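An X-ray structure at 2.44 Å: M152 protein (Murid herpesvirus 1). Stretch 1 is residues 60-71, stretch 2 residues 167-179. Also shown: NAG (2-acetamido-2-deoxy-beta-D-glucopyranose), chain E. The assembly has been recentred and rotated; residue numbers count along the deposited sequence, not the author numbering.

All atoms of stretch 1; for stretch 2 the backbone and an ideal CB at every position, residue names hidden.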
# COMPACT_ATOMS: atom_id res chain seq x y z
N PRO B 60 -0.90 16.03 15.38
CA PRO B 60 -0.43 17.26 16.06
C PRO B 60 -0.46 17.16 17.58
O PRO B 60 0.23 17.95 18.24
CB PRO B 60 -1.42 18.34 15.56
CG PRO B 60 -2.64 17.58 15.08
CD PRO B 60 -2.08 16.27 14.54
N TRP B 61 -1.23 16.22 18.11
CA TRP B 61 -1.25 15.96 19.55
C TRP B 61 -0.14 15.03 20.01
O TRP B 61 -0.11 14.66 21.19
CB TRP B 61 -2.61 15.38 20.00
CG TRP B 61 -3.21 14.40 19.05
CD1 TRP B 61 -4.13 14.67 18.08
CD2 TRP B 61 -2.95 12.98 18.96
NE1 TRP B 61 -4.46 13.52 17.40
CE2 TRP B 61 -3.75 12.47 17.92
CE3 TRP B 61 -2.11 12.11 19.66
CZ2 TRP B 61 -3.74 11.11 17.56
CZ3 TRP B 61 -2.11 10.73 19.29
CH2 TRP B 61 -2.92 10.26 18.25
N MET B 62 0.74 14.62 19.10
CA MET B 62 1.90 13.80 19.50
C MET B 62 3.16 14.65 19.51
O MET B 62 3.44 15.38 18.55
CB MET B 62 2.15 12.65 18.52
CG MET B 62 1.09 11.59 18.43
SD MET B 62 1.39 10.48 17.02
CE MET B 62 2.91 9.70 17.61
N ASN B 63 3.96 14.50 20.56
CA ASN B 63 5.27 15.10 20.57
C ASN B 63 6.22 14.01 20.11
O ASN B 63 6.47 13.04 20.82
CB ASN B 63 5.64 15.56 21.98
CG ASN B 63 7.01 16.21 22.04
OD1 ASN B 63 7.69 16.34 21.02
ND2 ASN B 63 7.42 16.63 23.23
N VAL B 64 6.74 14.16 18.89
CA VAL B 64 7.65 13.18 18.30
C VAL B 64 8.98 13.08 19.06
O VAL B 64 9.53 11.98 19.24
CB VAL B 64 7.87 13.45 16.79
CG1 VAL B 64 8.27 14.91 16.55
CG2 VAL B 64 8.90 12.50 16.20
N SER B 65 9.48 14.22 19.53
CA SER B 65 10.70 14.22 20.35
C SER B 65 10.61 13.31 21.58
O SER B 65 11.62 12.77 22.03
CB SER B 65 11.07 15.66 20.74
OG SER B 65 11.65 16.34 19.64
N GLU B 66 9.40 13.11 22.10
CA GLU B 66 9.16 12.26 23.26
C GLU B 66 9.13 10.78 22.91
O GLU B 66 8.85 9.94 23.76
CB GLU B 66 7.84 12.65 23.94
CG GLU B 66 7.99 13.29 25.30
CD GLU B 66 6.71 13.94 25.79
OE1 GLU B 66 6.17 14.81 25.08
OE2 GLU B 66 6.24 13.57 26.89
N LEU B 67 9.40 10.45 21.65
CA LEU B 67 9.32 9.06 21.19
C LEU B 67 10.73 8.44 21.14
O LEU B 67 11.11 7.79 20.15
CB LEU B 67 8.62 8.97 19.83
CG LEU B 67 7.09 8.95 19.74
CD1 LEU B 67 6.45 10.11 20.48
CD2 LEU B 67 6.62 8.98 18.30
N ALA B 68 11.49 8.63 22.22
CA ALA B 68 12.87 8.16 22.31
C ALA B 68 13.03 6.65 22.18
O ALA B 68 13.88 6.16 21.43
CB ALA B 68 13.51 8.65 23.62
N GLN B 69 12.22 5.90 22.93
CA GLN B 69 12.35 4.44 22.96
C GLN B 69 12.00 3.82 21.61
O GLN B 69 12.78 3.02 21.07
CB GLN B 69 11.47 3.85 24.07
CG GLN B 69 11.90 4.22 25.48
CD GLN B 69 11.68 5.68 25.82
OE1 GLN B 69 10.76 6.33 25.31
NE2 GLN B 69 12.53 6.21 26.70
N GLU B 70 10.85 4.19 21.05
CA GLU B 70 10.46 3.67 19.74
C GLU B 70 11.44 4.06 18.64
O GLU B 70 11.81 3.21 17.82
CB GLU B 70 9.00 4.03 19.38
CG GLU B 70 8.49 5.35 19.90
CD GLU B 70 7.89 5.28 21.30
OE1 GLU B 70 7.00 4.45 21.54
OE2 GLU B 70 8.29 6.09 22.15
N SER B 71 11.90 5.31 18.64
CA SER B 71 12.95 5.73 17.70
C SER B 71 14.19 4.88 17.84
O SER B 71 14.77 4.43 16.85
CB SER B 71 13.31 7.20 17.88
OG SER B 71 12.57 8.02 17.00
N UNK B 167 2.27 5.71 27.50
CA UNK B 167 2.29 6.65 26.39
C UNK B 167 1.28 6.24 25.31
O UNK B 167 0.56 7.10 24.77
CB UNK B 167 3.70 6.74 25.80
N UNK B 168 1.22 4.95 25.00
CA UNK B 168 0.32 4.51 23.93
C UNK B 168 -1.14 4.41 24.37
O UNK B 168 -2.05 4.53 23.55
CB UNK B 168 0.78 3.15 23.40
N UNK B 169 -1.37 4.21 25.67
CA UNK B 169 -2.74 4.26 26.19
C UNK B 169 -3.26 5.69 26.07
O UNK B 169 -4.40 5.92 25.68
CB UNK B 169 -2.80 3.78 27.64
N UNK B 170 -2.39 6.64 26.36
CA UNK B 170 -2.70 8.07 26.22
C UNK B 170 -2.99 8.45 24.76
O UNK B 170 -3.90 9.24 24.47
CB UNK B 170 -1.54 8.91 26.75
N UNK B 171 -2.24 7.88 23.82
CA UNK B 171 -2.48 8.17 22.42
C UNK B 171 -3.79 7.54 21.99
O UNK B 171 -4.57 8.15 21.25
CB UNK B 171 -1.33 7.67 21.55
N UNK B 172 -4.02 6.31 22.44
CA UNK B 172 -5.28 5.63 22.15
C UNK B 172 -6.50 6.41 22.66
O UNK B 172 -7.49 6.53 21.94
CB UNK B 172 -5.27 4.23 22.77
N UNK B 173 -6.43 6.90 23.89
CA UNK B 173 -7.55 7.62 24.48
C UNK B 173 -7.82 8.94 23.75
O UNK B 173 -8.98 9.35 23.60
CB UNK B 173 -7.28 7.89 25.96
N UNK B 174 -6.75 9.60 23.30
CA UNK B 174 -6.89 10.83 22.50
C UNK B 174 -7.66 10.55 21.20
O UNK B 174 -8.56 11.32 20.81
CB UNK B 174 -5.51 11.42 22.18
N UNK B 175 -7.35 9.42 20.58
CA UNK B 175 -8.02 8.99 19.34
C UNK B 175 -9.51 8.73 19.55
O UNK B 175 -10.36 9.24 18.81
CB UNK B 175 -7.35 7.73 18.79
N UNK B 176 -9.80 7.90 20.56
CA UNK B 176 -11.17 7.65 21.00
C UNK B 176 -11.88 8.98 21.28
O UNK B 176 -13.01 9.17 20.85
CB UNK B 176 -11.18 6.76 22.25
N UNK B 177 -11.18 9.90 21.95
CA UNK B 177 -11.73 11.21 22.33
C UNK B 177 -12.07 12.13 21.16
O UNK B 177 -12.96 12.97 21.28
CB UNK B 177 -10.73 11.93 23.24
N UNK B 178 -11.33 12.02 20.06
CA UNK B 178 -11.53 12.96 18.95
C UNK B 178 -12.51 12.39 17.98
O UNK B 178 -13.00 13.09 17.10
CB UNK B 178 -10.21 13.28 18.24
N UNK B 179 -12.78 11.09 18.12
CA UNK B 179 -13.55 10.36 17.13
C UNK B 179 -15.01 10.76 17.12
O UNK B 179 -15.79 10.40 18.00
CB UNK B 179 -13.43 8.86 17.38
C1 NAG E . 8.56 17.33 23.42
C2 NAG E . 10.07 17.31 23.63
C3 NAG E . 10.50 18.58 24.34
C4 NAG E . 10.03 19.76 23.50
C5 NAG E . 8.52 19.67 23.36
C6 NAG E . 7.97 20.86 22.59
C7 NAG E . 10.95 16.25 25.63
C8 NAG E . 11.30 14.96 26.33
N2 NAG E . 10.45 16.14 24.41
O3 NAG E . 11.91 18.61 24.45
O4 NAG E . 10.38 20.97 24.14
O5 NAG E . 8.22 18.48 22.66
O6 NAG E . 6.57 20.73 22.46
O7 NAG E . 11.13 17.33 26.19

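Positions 167 to 178 are helical.

At position 167 CA-to-CB points toward stretch 1, but the ideal CB has none of its atoms within 5.5 Å. Beyond that gap lie the carboxylate of Glu70, the amide of Gln69 and the carbonyl of Glu66, a cluster of acceptors that calls for a long donor, lysine or arginine. The residue is Arg167. Its NH2 forms a salt bridge with Glu70 OE2 (2.6 Å) and donates a hydrogen bond to Gln69 OE1 (2.6 Å), which lies at the edge of the guanidinium. Glu66 O lies over one face, 2.6 Å from Arg167 NH1, at too poor an angle for a hydrogen bond.

Position 168 points sideways, again with its CB out of contact. A long side chain that bends back could reach Glu70, and a donor would suit: lysine, arginine or tryptophan. Trp168 does this with its indole, NE1 donating to Glu70 OE1 at 2.8 Å. The two oxygens of Glu70 thus serve neighbouring residues of the helix.

Positions 169 and 170 offer stretch 1 no contact, and small polar residues are among many that fit; they are Thr169 and Ser170.

At 171 the ideal CB lies 3.9 Å from Trp61 CZ3, with Met62 and Leu67 beyond. Leucine, methionine or phenylalanine would suit this apolar setting. Phe171 places one face against Met62 CG, while Leu67 CD1 lies at its edge, 4.4 Å from CZ. Its ring meets the six-membered ring of Trp61 obliquely, planes at 56°.

Position 172 points away, and 173 is out of reach, so many residues would do. They are Cys172, bonded covalently to a group elsewhere in the structure, and Arg173.

Position 174 points toward the Trp61 ring, its ideal CB 4.3 Å from CE3. A flexible chain with methylenes to lay on the indole would suit: lysine, arginine, glutamine or methionine. Lys174 sets CG 3.7 Å from the centroid of the five-membered ring, a CH-pi contact.

At 175, directed sideways, the ideal CB is 5.1 Å from Trp61 CZ2, leaving room for a branched aliphatic chain. Ile175 brings CG1 to 3.8 Å from Trp61 CH2.

Positions 176 and 177 are out of reach, and any helix-compatible residue would do: Val176 and Ala177.

Position 178 points toward Trp61 from beyond 5.5 Å, which favours a long apolar chain. Met178 spans the gap: CE lies 3.4 Å from Trp61 NE1.

Position 179 leaves helical phi/psi, out of reach and free to be almost anything; Asp179 is hydrogen-bonded elsewhere in the structure.

Stretch 2, residues 167-179: RWTSFCRKIVAMD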
# COMPACT_ATOMS: atom_id res chain seq x y z
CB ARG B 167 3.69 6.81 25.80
CG ARG B 167 3.71 7.56 24.49
CD ARG B 167 5.04 8.21 24.19
NE ARG B 167 6.13 7.25 24.15
CZ ARG B 167 7.28 7.41 24.79
NH1 ARG B 167 7.48 8.50 25.51
NH2 ARG B 167 8.22 6.48 24.71
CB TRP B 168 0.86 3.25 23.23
CG TRP B 168 2.08 3.61 22.45
CD1 TRP B 168 3.37 3.55 22.88
CD2 TRP B 168 2.11 4.17 21.14
NE1 TRP B 168 4.21 4.02 21.90
CE2 TRP B 168 3.46 4.41 20.82
CE3 TRP B 168 1.13 4.49 20.19
CZ2 TRP B 168 3.86 4.96 19.59
CZ3 TRP B 168 1.53 5.03 18.97
CH2 TRP B 168 2.88 5.26 18.69
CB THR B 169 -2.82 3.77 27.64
OG1 THR B 169 -2.54 2.36 27.66
CG2 THR B 169 -4.20 4.05 28.24
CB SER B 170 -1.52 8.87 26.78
OG SER B 170 -1.51 10.19 26.28
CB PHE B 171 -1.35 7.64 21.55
CG PHE B 171 -0.05 8.36 21.74
CD1 PHE B 171 -0.01 9.60 22.36
CD2 PHE B 171 1.14 7.79 21.29
CE1 PHE B 171 1.20 10.26 22.52
CE2 PHE B 171 2.34 8.45 21.44
CZ PHE B 171 2.38 9.68 22.06
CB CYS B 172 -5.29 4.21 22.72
SG CYS B 172 -6.59 3.18 22.02
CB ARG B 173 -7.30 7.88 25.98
CG ARG B 173 -7.21 6.65 26.91
CD ARG B 173 -7.02 7.18 28.34
NE ARG B 173 -6.55 6.27 29.39
CZ ARG B 173 -7.05 5.06 29.67
NH1 ARG B 173 -8.01 4.51 28.93
NH2 ARG B 173 -6.54 4.38 30.69
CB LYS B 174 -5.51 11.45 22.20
CG LYS B 174 -5.55 12.71 21.36
CD LYS B 174 -6.20 13.87 22.12
CE LYS B 174 -6.12 15.16 21.33
NZ LYS B 174 -6.67 16.31 22.11
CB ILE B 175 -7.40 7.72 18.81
CG1 ILE B 175 -5.97 7.96 18.32
CG2 ILE B 175 -8.26 7.14 17.69
CD1 ILE B 175 -5.18 6.60 18.06
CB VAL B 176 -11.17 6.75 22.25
CG1 VAL B 176 -12.43 6.94 23.08
CG2 VAL B 176 -11.04 5.31 21.82
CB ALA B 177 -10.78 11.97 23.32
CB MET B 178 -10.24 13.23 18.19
CG MET B 178 -9.11 13.82 18.98
SD MET B 178 -7.80 14.41 17.88
CE MET B 178 -7.78 13.13 16.63
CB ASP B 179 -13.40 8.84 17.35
CG ASP B 179 -14.44 8.04 16.59
OD1 ASP B 179 -14.72 8.35 15.42
OD2 ASP B 179 -14.95 7.08 17.19
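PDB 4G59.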